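PDB 5F8V: aminotransferase, class V family protein, which probably catalyses the pyridoxal-phosphate-dependent exchange of amino and keto groups between O-phospho-L-serine and 2-oxoglutarate, the second step of serine biosynthesis from 3-phosphoglycerate. Local coordinates for residues Phe109-Cys112 with Lys113-Ala116; Arg185-Thr188 with Gln189-Lys192; Pro247-Ala250 with Ile251-Ala254; Lys323-Asn326 with Phe327-Arg331. All blocks are in the same frame, centred on the assembly; numbering follows the deposited sequence.

The four contacts are local, each within one short run of chain, and none touches another. Contact 1 lies on helix 103-115, beside the seven-stranded sheet, and contact 2 in the connection that leads into strand 193-199 of the same sheet; their centres are about 27 Å apart. Contact 3 opens helix 248-263, with its centre about 25 Å from that of contact 2. Contacts 1 and 3 both reach the second subunit, at places whose nearest atoms are about 20 Å apart. Contact 4, on helix 318-329, is remote: its centre lies about 40 Å from that of contact 2, on the opposite side of the chain's centre. Pyridoxal phosphate is bound covalently at K202, a residue in none of the four.

Contact 1: Phe109-Cys112 with Lys113-Ala116; sequences FDEC and KRLA
The carboxylate of E111 comes to the edge of the R114 guanidinium, the two planes almost parallel, 1° apart, yet not shared. NH1 of R114 meets OE1 of E111 at 3.0 Å, on the syn side but 26° out of the carboxylate plane, and OE1 in turn stands near the guanidinium plane but tilted from it by a similar amount. The two groups are thus stepped, and the N-H...O angle of 138° shows a bent bond within the salt bridge. E111 gets there by a bend at chi2, which turns its carboxylate along the helix to run beside R114. At the other flat group, the ring of F109, K113 approaches obliquely, its CD 3.6 Å from CZ of F109, and the two side chains run alongside each other. The L115 side chain crosses E111 at a slant, CD2 of L115 lying 3.9 Å from OE2 of E111.

Beneath these side chains the last turns of helix 103-115 hold regular i to i+4 bonds, including R114 N to D110 O at 2.8 Å. The final one, A116 N to C112 O, is weak, and A116 leaves the helix with positive phi. This helix is the crossover of a beta-alpha-beta unit: F109 and C112 pack on strands 95-98 and 121-124.

The ion pair belongs to the dimer interface. OE2 of E111 bonds to S83 OG and to the backbone N of I229 of the second subunit, while NH2 of R114 bonds to O of C227 of that subunit. Such sharing would probably favour a charged carboxylate and probably limits the rotation of both groups.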
ATOM      1  N   PHE A 109      11.321 -13.757 -11.686  1.00 14.49           N
ATOM      2  CA  PHE A 109      12.581 -13.996 -12.376  1.00 14.91           C
ATOM      3  C   PHE A 109      12.973 -12.808 -13.250  1.00 14.71           C
ATOM      4  O   PHE A 109      14.119 -12.349 -13.180  1.00 14.65           O
ATOM      5  CB  PHE A 109      12.491 -15.289 -13.195  1.00 15.75           C
ATOM      6  CG  PHE A 109      13.598 -15.477 -14.201  1.00 16.48           C
ATOM      7  CD1 PHE A 109      13.356 -15.302 -15.561  1.00 16.92           C
ATOM      8  CD2 PHE A 109      14.872 -15.871 -13.793  1.00 17.35           C
ATOM      9  CE1 PHE A 109      14.370 -15.502 -16.498  1.00 17.48           C
ATOM     10  CE2 PHE A 109      15.893 -16.064 -14.724  1.00 17.82           C
ATOM     11  CZ  PHE A 109      15.640 -15.880 -16.079  1.00 17.64           C
ATOM     12  N   ASP A 110      12.027 -12.297 -14.044  1.00 14.58           N
ATOM     13  CA  ASP A 110      12.312 -11.200 -14.981  1.00 14.68           C
ATOM     14  C   ASP A 110      12.696  -9.898 -14.269  1.00 14.80           C
ATOM     15  O   ASP A 110      13.535  -9.144 -14.772  1.00 14.79           O
ATOM     16  CB  ASP A 110      11.116 -10.934 -15.907  1.00 15.12           C
ATOM     17  CG  ASP A 110      10.867 -12.058 -16.915  1.00 15.53           C
ATOM     18  OD1 ASP A 110      11.790 -12.830 -17.246  1.00 16.49           O
ATOM     19  OD2 ASP A 110       9.725 -12.164 -17.392  1.00 15.79           O
ATOM     20  N   GLU A 111      12.082  -9.623 -13.118  1.00 14.58           N
ATOM     21  CA  GLU A 111      12.425  -8.421 -12.356  1.00 15.33           C
ATOM     22  C   GLU A 111      13.850  -8.496 -11.794  1.00 15.49           C
ATOM     23  O   GLU A 111      14.597  -7.519 -11.877  1.00 14.53           O
ATOM     24  CB  GLU A 111      11.374  -8.139 -11.266  1.00 15.60           C
ATOM     25  CG  GLU A 111      11.692  -7.018 -10.272  1.00 15.98           C
ATOM     26  CD  GLU A 111      11.818  -5.628 -10.883  1.00 16.59           C
ATOM     27  OE1 GLU A 111      11.776  -5.458 -12.120  1.00 17.07           O
ATOM     28  OE2 GLU A 111      11.966  -4.670 -10.103  1.00 16.97           O
ATOM     29  N   CYS A 112      14.227  -9.651 -11.251  1.00 16.42           N
ATOM     30  CA  CYS A 112      15.606  -9.866 -10.789  1.00 17.33           C
ATOM     31  C   CYS A 112      16.620  -9.751 -11.955  1.00 18.16           C
ATOM     32  O   CYS A 112      17.659  -9.106 -11.815  1.00 17.42           O
ATOM     33  CB  CYS A 112      15.745 -11.213 -10.091  1.00 17.33           C
ATOM     34  SG  CYS A 112      17.318 -11.412  -9.207  1.00 17.76           S
ATOM     35  N   LYS A 113      16.288 -10.343 -13.102  1.00 19.51           N
ATOM     36  CA  LYS A 113      17.135 -10.242 -14.303  1.00 21.15           C
ATOM     37  C   LYS A 113      17.244  -8.783 -14.752  1.00 21.43           C
ATOM     38  O   LYS A 113      18.347  -8.291 -15.013  1.00 21.87           O
ATOM     39  CB  LYS A 113      16.604 -11.131 -15.437  1.00 22.37           C
ATOM     40  CG  LYS A 113      17.669 -11.612 -16.414  1.00 24.59           C
ATOM     41  CD  LYS A 113      17.212 -12.856 -17.177  1.00 25.74           C
ATOM     42  CE  LYS A 113      18.375 -13.672 -17.723  1.00 27.17           C
ATOM     43  NZ  LYS A 113      19.212 -14.328 -16.669  1.00 27.93           N
ATOM     44  N   ARG A 114      16.108  -8.091 -14.786  1.00 20.85           N
ATOM     45  CA  ARG A 114      16.063  -6.677 -15.158  1.00 21.86           C
ATOM     46  C   ARG A 114      16.937  -5.797 -14.258  1.00 22.29           C
ATOM     47  O   ARG A 114      17.722  -4.992 -14.762  1.00 22.52           O
ATOM     48  CB  ARG A 114      14.618  -6.169 -15.130  1.00 22.23           C
ATOM     49  CG  ARG A 114      14.444  -4.743 -15.622  1.00 22.95           C
ATOM     50  CD  ARG A 114      13.098  -4.151 -15.217  1.00 23.10           C
ATOM     51  NE  ARG A 114      13.248  -2.729 -14.880  1.00 23.62           N
ATOM     52  CZ  ARG A 114      13.384  -2.213 -13.651  1.00 22.93           C
ATOM     53  NH1 ARG A 114      13.370  -2.969 -12.548  1.00 22.29           N
ATOM     54  NH2 ARG A 114      13.524  -0.898 -13.526  1.00 22.70           N
ATOM     55  N   LEU A 115      16.792  -5.942 -12.937  1.00 22.08           N
ATOM     56  CA  LEU A 115      17.583  -5.156 -11.985  1.00 22.41           C
ATOM     57  C   LEU A 115      19.099  -5.302 -12.209  1.00 22.76           C
ATOM     58  O   LEU A 115      19.838  -4.350 -11.994  1.00 23.84           O
ATOM     59  CB  LEU A 115      17.227  -5.519 -10.539  1.00 22.32           C
ATOM     60  CG  LEU A 115      15.831  -5.115 -10.043  1.00 22.01           C
ATOM     61  CD1 LEU A 115      15.524  -5.812  -8.728  1.00 22.30           C
ATOM     62  CD2 LEU A 115      15.687  -3.609  -9.893  1.00 21.95           C
ATOM     63  N   ALA A 116      19.539  -6.493 -12.620  1.00 22.20           N
ATOM     64  CA  ALA A 116      20.916  -6.749 -13.057  1.00 22.42           C
ATOM     65  C   ALA A 116      21.962  -6.336 -12.020  1.00 22.13           C
ATOM     66  O   ALA A 116      22.746  -5.419 -12.248  1.00 22.16           O
ATOM     67  CB  ALA A 116      21.187  -6.071 -14.403  1.00 22.53           C
TER

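Contact 2: Arg185-Thr188 with Gln189-Lys192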
ATOM      1  N   ARG A 185      -3.817 -23.448   3.803  1.00 13.79           N
ATOM      2  CA  ARG A 185      -3.381 -24.708   4.394  1.00 14.37           C
ATOM      3  C   ARG A 185      -2.213 -24.497   5.374  1.00 14.77           C
ATOM      4  O   ARG A 185      -1.579 -23.435   5.366  1.00 14.48           O
ATOM      5  CB  ARG A 185      -2.957 -25.691   3.300  1.00 14.31           C
ATOM      6  CG  ARG A 185      -1.915 -25.138   2.348  1.00 14.46           C
ATOM      7  CD  ARG A 185      -1.545 -26.187   1.324  1.00 14.68           C
ATOM      8  NE  ARG A 185      -0.473 -25.741   0.442  1.00 14.76           N
ATOM      9  CZ  ARG A 185      -0.160 -26.315  -0.725  1.00 15.06           C
ATOM     10  NH1 ARG A 185      -0.820 -27.387  -1.173  1.00 14.98           N
ATOM     11  NH2 ARG A 185       0.836 -25.821  -1.450  1.00 14.95           N
ATOM     12  N   PRO A 186      -1.906 -25.510   6.206  1.00 15.56           N
ATOM     13  CA  PRO A 186      -0.748 -25.370   7.094  1.00 16.31           C
ATOM     14  C   PRO A 186       0.577 -25.331   6.340  1.00 17.02           C
ATOM     15  O   PRO A 186       0.665 -25.834   5.220  1.00 17.28           O
ATOM     16  CB  PRO A 186      -0.814 -26.635   7.970  1.00 16.43           C
ATOM     17  CG  PRO A 186      -2.224 -27.113   7.854  1.00 16.10           C
ATOM     18  CD  PRO A 186      -2.605 -26.786   6.442  1.00 15.76           C
ATOM     19  N   ILE A 187       1.581 -24.723   6.958  1.00 17.62           N
ATOM     20  CA  ILE A 187       2.938 -24.710   6.437  1.00 18.78           C
ATOM     21  C   ILE A 187       3.799 -25.507   7.414  1.00 19.13           C
ATOM     22  O   ILE A 187       3.757 -25.249   8.612  1.00 20.10           O
ATOM     23  CB  ILE A 187       3.465 -23.265   6.285  1.00 18.81           C
ATOM     24  CG1 ILE A 187       2.719 -22.549   5.145  1.00 19.20           C
ATOM     25  CG2 ILE A 187       4.962 -23.260   6.012  1.00 19.23           C
ATOM     26  CD1 ILE A 187       2.966 -21.053   5.076  1.00 18.93           C
ATOM     27  N   THR A 188       4.552 -26.475   6.891  1.00 19.64           N
ATOM     28  CA  THR A 188       5.554 -27.233   7.651  1.00 19.66           C
ATOM     29  C   THR A 188       6.928 -27.064   6.992  1.00 19.71           C
ATOM     30  O   THR A 188       7.073 -26.348   5.987  1.00 19.53           O
ATOM     31  CB  THR A 188       5.197 -28.736   7.704  1.00 19.68           C
ATOM     32  OG1 THR A 188       5.128 -29.261   6.370  1.00 20.02           O
ATOM     33  CG2 THR A 188       3.862 -28.949   8.406  1.00 19.77           C
ATOM     34  N   GLN A 189       7.935 -27.710   7.579  1.00 19.52           N
ATOM     35  CA  GLN A 189       9.298 -27.699   7.059  1.00 19.45           C
ATOM     36  C   GLN A 189       9.868 -26.280   6.992  1.00 18.13           C
ATOM     37  O   GLN A 189      10.448 -25.868   5.985  1.00 18.30           O
ATOM     38  CB  GLN A 189       9.377 -28.398   5.691  1.00 20.55           C
ATOM     39  CG  GLN A 189       8.857 -29.830   5.667  1.00 21.00           C
ATOM     40  CD  GLN A 189       9.060 -30.471   4.301  1.00 21.91           C
ATOM     41  OE1 GLN A 189       8.607 -29.944   3.286  1.00 21.32           O
ATOM     42  NE2 GLN A 189       9.764 -31.599   4.266  1.00 22.88           N
ATOM     43  N   TRP A 190       9.699 -25.541   8.084  1.00 17.25           N
ATOM     44  CA  TRP A 190      10.235 -24.181   8.205  1.00 17.14           C
ATOM     45  C   TRP A 190      11.760 -24.113   8.039  1.00 16.82           C
ATOM     46  O   TRP A 190      12.284 -23.116   7.544  1.00 16.29           O
ATOM     47  CB  TRP A 190       9.807 -23.542   9.539  1.00 17.30           C
ATOM     48  CG  TRP A 190       8.335 -23.244   9.607  1.00 17.19           C
ATOM     49  CD1 TRP A 190       7.371 -24.007  10.198  1.00 17.34           C
ATOM     50  CD2 TRP A 190       7.661 -22.115   9.042  1.00 17.23           C
ATOM     51  NE1 TRP A 190       6.142 -23.424  10.038  1.00 17.20           N
ATOM     52  CE2 TRP A 190       6.291 -22.259   9.338  1.00 17.38           C
ATOM     53  CE3 TRP A 190       8.084 -20.992   8.317  1.00 17.24           C
ATOM     54  CZ2 TRP A 190       5.334 -21.321   8.932  1.00 17.72           C
ATOM     55  CZ3 TRP A 190       7.139 -20.057   7.916  1.00 17.28           C
ATOM     56  CH2 TRP A 190       5.779 -20.227   8.224  1.00 17.56           C
ATOM     57  N   GLU A 191      12.464 -25.185   8.416  1.00 16.91           N
ATOM     58  CA  GLU A 191      13.913 -25.292   8.193  1.00 17.08           C
ATOM     59  C   GLU A 191      14.386 -25.084   6.736  1.00 16.86           C
ATOM     60  O   GLU A 191      15.548 -24.744   6.519  1.00 16.36           O
ATOM     61  CB  GLU A 191      14.464 -26.631   8.736  1.00 17.31           C
ATOM     62  CG  GLU A 191      14.063 -27.898   7.973  1.00 17.66           C
ATOM     63  CD  GLU A 191      12.735 -28.505   8.408  1.00 17.93           C
ATOM     64  OE1 GLU A 191      12.004 -27.892   9.216  1.00 18.92           O
ATOM     65  OE2 GLU A 191      12.414 -29.609   7.932  1.00 18.95           O
ATOM     66  N   LYS A 192      13.501 -25.310   5.763  1.00 16.60           N
ATOM     67  CA  LYS A 192      13.805 -25.102   4.332  1.00 16.93           C
ATOM     68  C   LYS A 192      13.641 -23.662   3.849  1.00 16.57           C
ATOM     69  O   LYS A 192      14.030 -23.344   2.710  1.00 16.69           O
ATOM     70  CB  LYS A 192      12.877 -25.967   3.464  1.00 17.44           C
ATOM     71  CG  LYS A 192      12.942 -27.457   3.715  1.00 18.24           C
ATOM     72  CD  LYS A 192      11.908 -28.182   2.867  1.00 19.11           C
ATOM     73  CE  LYS A 192      12.092 -29.690   2.944  1.00 19.80           C
ATOM     74  NZ  LYS A 192      13.333 -30.149   2.266  1.00 20.66           N
TER
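CG2 of I187 faces one side of the W190 indole in the connection between strands 174-177 and 193-199, where an extended run of chain turns into a short 3-10 segment, 190-192. The two side chains cross at about a right angle, and the meeting is a CH-pi contact: CG2 of I187 stands 3.8 Å from the centroid of the six-membered ring of W190, 22° off its normal. The methyl is displaced toward the rim and comes within 3.5 Å of CZ2 of W190. It is the CG2 branch that makes this approach, being anti to the backbone N of I187, whereas CG1 stands beside that N (chi1 -69°).

Between them, Q189 has positive phi, and this bend carries W190 back over I187. The 3-10 turn is closed by K192 N bonding to O of Q189 at 3.1 Å. Beyond the pair, both side chains reach I196 of strand 193-199, and F69 meets the W190 ring edge-to-face, so the indole packs this surface connection against strand 193-199 and against F69 of the edge strand 69-75. Next to the CH-pi contact, the indole nitrogen NE1 of W190 lies 3.3 Å from O of I187.

Contact 3: Pro247-Ala250 with Ile251-Ala254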
ATOM      1  N   PRO A 247      -0.052   0.394   6.509  1.00 17.16           N
ATOM      2  CA  PRO A 247      -1.398   0.455   5.922  1.00 16.99           C
ATOM      3  C   PRO A 247      -2.441  -0.078   6.898  1.00 16.57           C
ATOM      4  O   PRO A 247      -2.843  -1.235   6.817  1.00 16.30           O
ATOM      5  CB  PRO A 247      -1.266  -0.416   4.671  1.00 17.28           C
ATOM      6  CG  PRO A 247      -0.213  -1.418   5.028  1.00 17.24           C
ATOM      7  CD  PRO A 247       0.747  -0.707   5.947  1.00 17.24           C
ATOM      8  N   THR A 248      -2.862   0.788   7.819  1.00 16.38           N
ATOM      9  CA  THR A 248      -3.576   0.365   9.031  1.00 16.26           C
ATOM     10  C   THR A 248      -4.902  -0.347   8.753  1.00 15.98           C
ATOM     11  O   THR A 248      -5.180  -1.402   9.338  1.00 16.15           O
ATOM     12  CB  THR A 248      -3.808   1.552   9.998  1.00 16.36           C
ATOM     13  OG1 THR A 248      -4.419   2.630   9.298  1.00 16.58           O
ATOM     14  CG2 THR A 248      -2.497   2.050  10.584  1.00 16.25           C
ATOM     15  N   PHE A 249      -5.712   0.194   7.849  1.00 15.63           N
ATOM     16  CA  PHE A 249      -6.994  -0.445   7.542  1.00 15.32           C
ATOM     17  C   PHE A 249      -6.816  -1.846   6.964  1.00 15.20           C
ATOM     18  O   PHE A 249      -7.598  -2.747   7.271  1.00 15.77           O
ATOM     19  CB  PHE A 249      -7.859   0.420   6.619  1.00 15.29           C
ATOM     20  CG  PHE A 249      -9.294  -0.038   6.539  1.00 15.36           C
ATOM     21  CD1 PHE A 249      -9.724  -0.868   5.507  1.00 15.66           C
ATOM     22  CD2 PHE A 249     -10.212   0.339   7.507  1.00 15.25           C
ATOM     23  CE1 PHE A 249     -11.042  -1.298   5.437  1.00 15.63           C
ATOM     24  CE2 PHE A 249     -11.536  -0.084   7.446  1.00 15.22           C
ATOM     25  CZ  PHE A 249     -11.953  -0.907   6.413  1.00 15.60           C
ATOM     26  N   ALA A 250      -5.776  -2.045   6.156  1.00 15.17           N
ATOM     27  CA  ALA A 250      -5.494  -3.360   5.589  1.00 15.06           C
ATOM     28  C   ALA A 250      -5.107  -4.375   6.668  1.00 15.14           C
ATOM     29  O   ALA A 250      -5.519  -5.542   6.611  1.00 14.93           O
ATOM     30  CB  ALA A 250      -4.404  -3.255   4.535  1.00 15.56           C
ATOM     31  N   ILE A 251      -4.333  -3.926   7.660  1.00 14.85           N
ATOM     32  CA  ILE A 251      -3.860  -4.799   8.734  1.00 14.52           C
ATOM     33  C   ILE A 251      -5.012  -5.166   9.660  1.00 14.29           C
ATOM     34  O   ILE A 251      -5.196  -6.338   9.984  1.00 14.03           O
ATOM     35  CB  ILE A 251      -2.695  -4.147   9.527  1.00 14.67           C
ATOM     36  CG1 ILE A 251      -1.460  -4.005   8.623  1.00 14.67           C
ATOM     37  CG2 ILE A 251      -2.330  -4.973  10.762  1.00 14.38           C
ATOM     38  CD1 ILE A 251      -0.532  -2.879   9.021  1.00 14.79           C
ATOM     39  N   TYR A 252      -5.763  -4.152  10.085  1.00 14.75           N
ATOM     40  CA  TYR A 252      -7.014  -4.329  10.840  1.00 15.29           C
ATOM     41  C   TYR A 252      -7.961  -5.319  10.149  1.00 15.55           C
ATOM     42  O   TYR A 252      -8.521  -6.204  10.795  1.00 15.45           O
ATOM     43  CB  TYR A 252      -7.708  -2.959  11.043  1.00 15.64           C
ATOM     44  CG  TYR A 252      -9.222  -2.978  11.148  1.00 15.72           C
ATOM     45  CD1 TYR A 252      -9.855  -3.130  12.376  1.00 15.79           C
ATOM     46  CD2 TYR A 252     -10.022  -2.812  10.014  1.00 15.87           C
ATOM     47  CE1 TYR A 252     -11.234  -3.130  12.472  1.00 15.92           C
ATOM     48  CE2 TYR A 252     -11.404  -2.826  10.100  1.00 15.88           C
ATOM     49  CZ  TYR A 252     -12.007  -2.985  11.329  1.00 16.04           C
ATOM     50  OH  TYR A 252     -13.380  -2.989  11.409  1.00 16.19           O
ATOM     51  N   PHE A 253      -8.151  -5.153   8.844  1.00 15.69           N
ATOM     52  CA  PHE A 253      -9.067  -6.012   8.105  1.00 16.11           C
ATOM     53  C   PHE A 253      -8.508  -7.424   7.929  1.00 15.79           C
ATOM     54  O   PHE A 253      -9.243  -8.400   8.035  1.00 16.29           O
ATOM     55  CB  PHE A 253      -9.466  -5.406   6.759  1.00 16.48           C
ATOM     56  CG  PHE A 253     -10.727  -6.000   6.204  1.00 16.78           C
ATOM     57  CD1 PHE A 253     -10.683  -6.979   5.217  1.00 16.99           C
ATOM     58  CD2 PHE A 253     -11.959  -5.622   6.713  1.00 16.77           C
ATOM     59  CE1 PHE A 253     -11.853  -7.533   4.720  1.00 17.12           C
ATOM     60  CE2 PHE A 253     -13.129  -6.182   6.230  1.00 17.06           C
ATOM     61  CZ  PHE A 253     -13.075  -7.138   5.234  1.00 17.00           C
ATOM     62  N   ALA A 254      -7.209  -7.525   7.684  1.00 15.60           N
ATOM     63  CA  ALA A 254      -6.531  -8.811   7.687  1.00 15.18           C
ATOM     64  C   ALA A 254      -6.768  -9.561   8.992  1.00 15.16           C
ATOM     65  O   ALA A 254      -7.092 -10.747   8.975  1.00 14.37           O
ATOM     66  CB  ALA A 254      -5.041  -8.622   7.450  1.00 15.23           C
TER
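F249 and Y252 both carry CG anti to the backbone N (chi1 -166° and 151°), and from these torsions the neighbouring rings leave the helix in a common direction. They meet obliquely, planes at 43° and centroids 5.4 Å apart. CD2 of Y252 lies over one face of F249, nearer the margin of the ring than its centre, and CE2 of Y252 is 3.8 Å from CE2 of F249. The backbone O of F249 sits in the plane of the tyrosine ring at its edge, 3.7 Å from CD2 of Y252, while accepting the amide of F253. On another side of the same turn, CD1 of I251 reaches back to 4.0 Å from CD of P247.

P247 is the N-cap of helix 248-263: its carbonyl O takes I251 N at 3.2 Å, the first of four successive i to i+4 bonds. The next, from Y252 N to O of T248, is nearly straight.

All eight residues are buried, with neighbours on several sides. The hydroxyl of Y252 is satisfied by E27, with W31 and H256 edge-to-face to its ring. The ring of F249 reaches the dimer interface, stacking on F249 of the second subunit and pairing the start of helix 248-263 with its copy. Within the chain, I251 faces helix 46-63, F253 and Y252 face helix 18-26, and P247, A250 and A254 rest on M209 of strand 209-215.

Contact 4: Lys323-Asn326 with Phe327-Arg331; sequences KFVN and FCTQR
The last turns of helix 318-329 bear a sulfur-aromatic contact on their inner side, between F324 and C328 one turn later. SG of C328 stands over one face of the F324 ring, 3.6 Å from the centroid and 23° off the normal, somewhat toward the rim; CZ of F324 is the ring atom nearest to it, at 3.4 Å. The torsions account for this overlap. F324 has CG anti to its amide nitrogen, which lays the ring along the helix toward its C-terminal end, while C328 holds SG beside its own N, turned back toward the ring. F327 joins from another direction, its CD1 4.2 Å from CD2 of F324 where the two side chains pass at a slant.

The aromatic group extends beyond the helix. W368 meets both F324 and F327 edge-to-face, F345 of strand 345-348 also meets the F324 ring edge-to-face, and M365 of helix 355-367 packs on it. C328 touches L333 of the short strand 333-334, so the buried face packs against helix 355-367 and strands 333-334 and 345-348.

On the more exposed side, polar side chains bond to backbone carbonyls one turn earlier. N326 O takes the amide N of Q330 at 2.8 Å and, weakly, NE2 of the same side chain, whose first torsion turns it toward that carbonyl; ND2 of N326 bonds to O of A322. V325 O accepts two donors from T329: its N at 2.7 Å, and its hydroxyl OG1 at 2.8 Å, which comes from above the carbonyl plane, 46° out of it.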
ATOM      1  N   LYS A 323     -19.691 -17.013 -24.876  1.00 25.05           N
ATOM      2  CA  LYS A 323     -21.011 -17.645 -24.723  1.00 25.27           C
ATOM      3  C   LYS A 323     -21.197 -18.309 -23.354  1.00 24.22           C
ATOM      4  O   LYS A 323     -22.204 -18.069 -22.693  1.00 22.99           O
ATOM      5  CB  LYS A 323     -21.278 -18.670 -25.828  1.00 26.23           C
ATOM      6  CG  LYS A 323     -21.647 -18.082 -27.180  1.00 27.90           C
ATOM      7  CD  LYS A 323     -21.772 -19.194 -28.214  1.00 29.09           C
ATOM      8  CE  LYS A 323     -22.480 -18.722 -29.474  1.00 30.62           C
ATOM      9  NZ  LYS A 323     -21.739 -17.616 -30.142  1.00 31.41           N
ATOM     10  N   PHE A 324     -20.238 -19.140 -22.933  1.00 23.34           N
ATOM     11  CA  PHE A 324     -20.303 -19.761 -21.594  1.00 22.16           C
ATOM     12  C   PHE A 324     -20.072 -18.750 -20.467  1.00 21.19           C
ATOM     13  O   PHE A 324     -20.682 -18.864 -19.405  1.00 21.21           O
ATOM     14  CB  PHE A 324     -19.334 -20.944 -21.452  1.00 21.86           C
ATOM     15  CG  PHE A 324     -19.386 -21.609 -20.094  1.00 21.50           C
ATOM     16  CD1 PHE A 324     -18.341 -21.459 -19.183  1.00 21.57           C
ATOM     17  CD2 PHE A 324     -20.498 -22.354 -19.711  1.00 21.40           C
ATOM     18  CE1 PHE A 324     -18.396 -22.062 -17.928  1.00 21.46           C
ATOM     19  CE2 PHE A 324     -20.564 -22.949 -18.459  1.00 21.18           C
ATOM     20  CZ  PHE A 324     -19.509 -22.808 -17.569  1.00 21.43           C
ATOM     21  N   VAL A 325     -19.191 -17.778 -20.687  1.00 20.88           N
ATOM     22  CA  VAL A 325     -18.930 -16.734 -19.686  1.00 20.53           C
ATOM     23  C   VAL A 325     -20.205 -15.948 -19.398  1.00 20.46           C
ATOM     24  O   VAL A 325     -20.552 -15.701 -18.234  1.00 19.60           O
ATOM     25  CB  VAL A 325     -17.793 -15.775 -20.130  1.00 20.70           C
ATOM     26  CG1 VAL A 325     -17.732 -14.523 -19.265  1.00 20.81           C
ATOM     27  CG2 VAL A 325     -16.451 -16.495 -20.083  1.00 21.19           C
ATOM     28  N   ASN A 326     -20.882 -15.541 -20.466  1.00 19.82           N
ATOM     29  CA  ASN A 326     -22.145 -14.817 -20.337  1.00 19.63           C
ATOM     30  C   ASN A 326     -23.268 -15.674 -19.790  1.00 18.81           C
ATOM     31  O   ASN A 326     -24.101 -15.175 -19.041  1.00 19.32           O
ATOM     32  CB  ASN A 326     -22.521 -14.162 -21.666  1.00 19.82           C
ATOM     33  CG  ASN A 326     -21.751 -12.884 -21.884  1.00 20.05           C
ATOM     34  OD1 ASN A 326     -22.011 -11.879 -21.210  1.00 20.26           O
ATOM     35  ND2 ASN A 326     -20.776 -12.913 -22.780  1.00 20.50           N
ATOM     36  N   PHE A 327     -23.262 -16.957 -20.144  1.00 17.78           N
ATOM     37  CA  PHE A 327     -24.145 -17.956 -19.540  1.00 17.55           C
ATOM     38  C   PHE A 327     -23.990 -17.972 -18.015  1.00 17.69           C
ATOM     39  O   PHE A 327     -24.986 -18.021 -17.283  1.00 17.55           O
ATOM     40  CB  PHE A 327     -23.836 -19.336 -20.123  1.00 16.91           C
ATOM     41  CG  PHE A 327     -24.779 -20.417 -19.695  1.00 16.56           C
ATOM     42  CD1 PHE A 327     -24.421 -21.322 -18.694  1.00 16.15           C
ATOM     43  CD2 PHE A 327     -26.021 -20.560 -20.316  1.00 16.19           C
ATOM     44  CE1 PHE A 327     -25.287 -22.336 -18.314  1.00 16.01           C
ATOM     45  CE2 PHE A 327     -26.887 -21.578 -19.940  1.00 16.13           C
ATOM     46  CZ  PHE A 327     -26.523 -22.461 -18.933  1.00 16.03           C
ATOM     47  N   CYS A 328     -22.738 -17.922 -17.556  1.00 17.49           N
ATOM     48  CA  CYS A 328     -22.425 -17.835 -16.128  1.00 17.41           C
ATOM     49  C   CYS A 328     -22.770 -16.468 -15.538  1.00 17.50           C
ATOM     50  O   CYS A 328     -23.416 -16.414 -14.492  1.00 16.68           O
ATOM     51  CB  CYS A 328     -20.953 -18.160 -15.871  1.00 17.21           C
ATOM     52  SG  CYS A 328     -20.533 -19.862 -16.253  1.00 17.41           S
ATOM     53  N   THR A 329     -22.364 -15.385 -16.211  1.00 17.78           N
ATOM     54  CA  THR A 329     -22.663 -14.012 -15.760  1.00 18.86           C
ATOM     55  C   THR A 329     -24.171 -13.753 -15.609  1.00 20.12           C
ATOM     56  O   THR A 329     -24.588 -13.070 -14.678  1.00 19.51           O
ATOM     57  CB  THR A 329     -22.094 -12.943 -16.727  1.00 18.79           C
ATOM     58  OG1 THR A 329     -20.710 -13.182 -16.960  1.00 19.26           O
ATOM     59  CG2 THR A 329     -22.257 -11.531 -16.173  1.00 19.27           C
ATOM     60  N   GLN A 330     -24.977 -14.290 -16.531  1.00 21.21           N
ATOM     61  CA  GLN A 330     -26.437 -14.134 -16.457  1.00 22.88           C
ATOM     62  C   GLN A 330     -27.067 -14.939 -15.302  1.00 23.44           C
ATOM     63  O   GLN A 330     -28.224 -14.718 -14.967  1.00 23.66           O
ATOM     64  CB  GLN A 330     -27.112 -14.410 -17.826  1.00 23.56           C
ATOM     65  CG  GLN A 330     -27.142 -15.853 -18.291  1.00 24.54           C
ATOM     66  CD  GLN A 330     -27.658 -16.029 -19.712  1.00 25.04           C
ATOM     67  OE1 GLN A 330     -28.651 -16.705 -19.921  1.00 26.24           O
ATOM     68  NE2 GLN A 330     -26.977 -15.435 -20.691  1.00 25.11           N
ATOM     69  N   ARG A 331     -26.303 -15.863 -14.704  1.00 24.31           N
ATOM     70  CA  ARG A 331     -26.658 -16.525 -13.434  1.00 23.96           C
ATOM     71  C   ARG A 331     -25.915 -15.952 -12.204  1.00 24.18           C
ATOM     72  O   ARG A 331     -25.823 -16.613 -11.165  1.00 24.92           O
ATOM     73  CB  ARG A 331     -26.355 -18.024 -13.543  1.00 24.77           C
ATOM     74  CG  ARG A 331     -27.097 -18.744 -14.654  1.00 25.41           C
ATOM     75  CD  ARG A 331     -26.487 -20.102 -14.940  1.00 26.01           C
ATOM     76  NE  ARG A 331     -27.425 -20.960 -15.665  1.00 27.22           N
ATOM     77  CZ  ARG A 331     -28.026 -22.059 -15.196  1.00 28.28           C
ATOM     78  NH1 ARG A 331     -27.805 -22.523 -13.957  1.00 28.14           N
ATOM     79  NH2 ARG A 331     -28.868 -22.722 -15.992  1.00 28.42           N
TER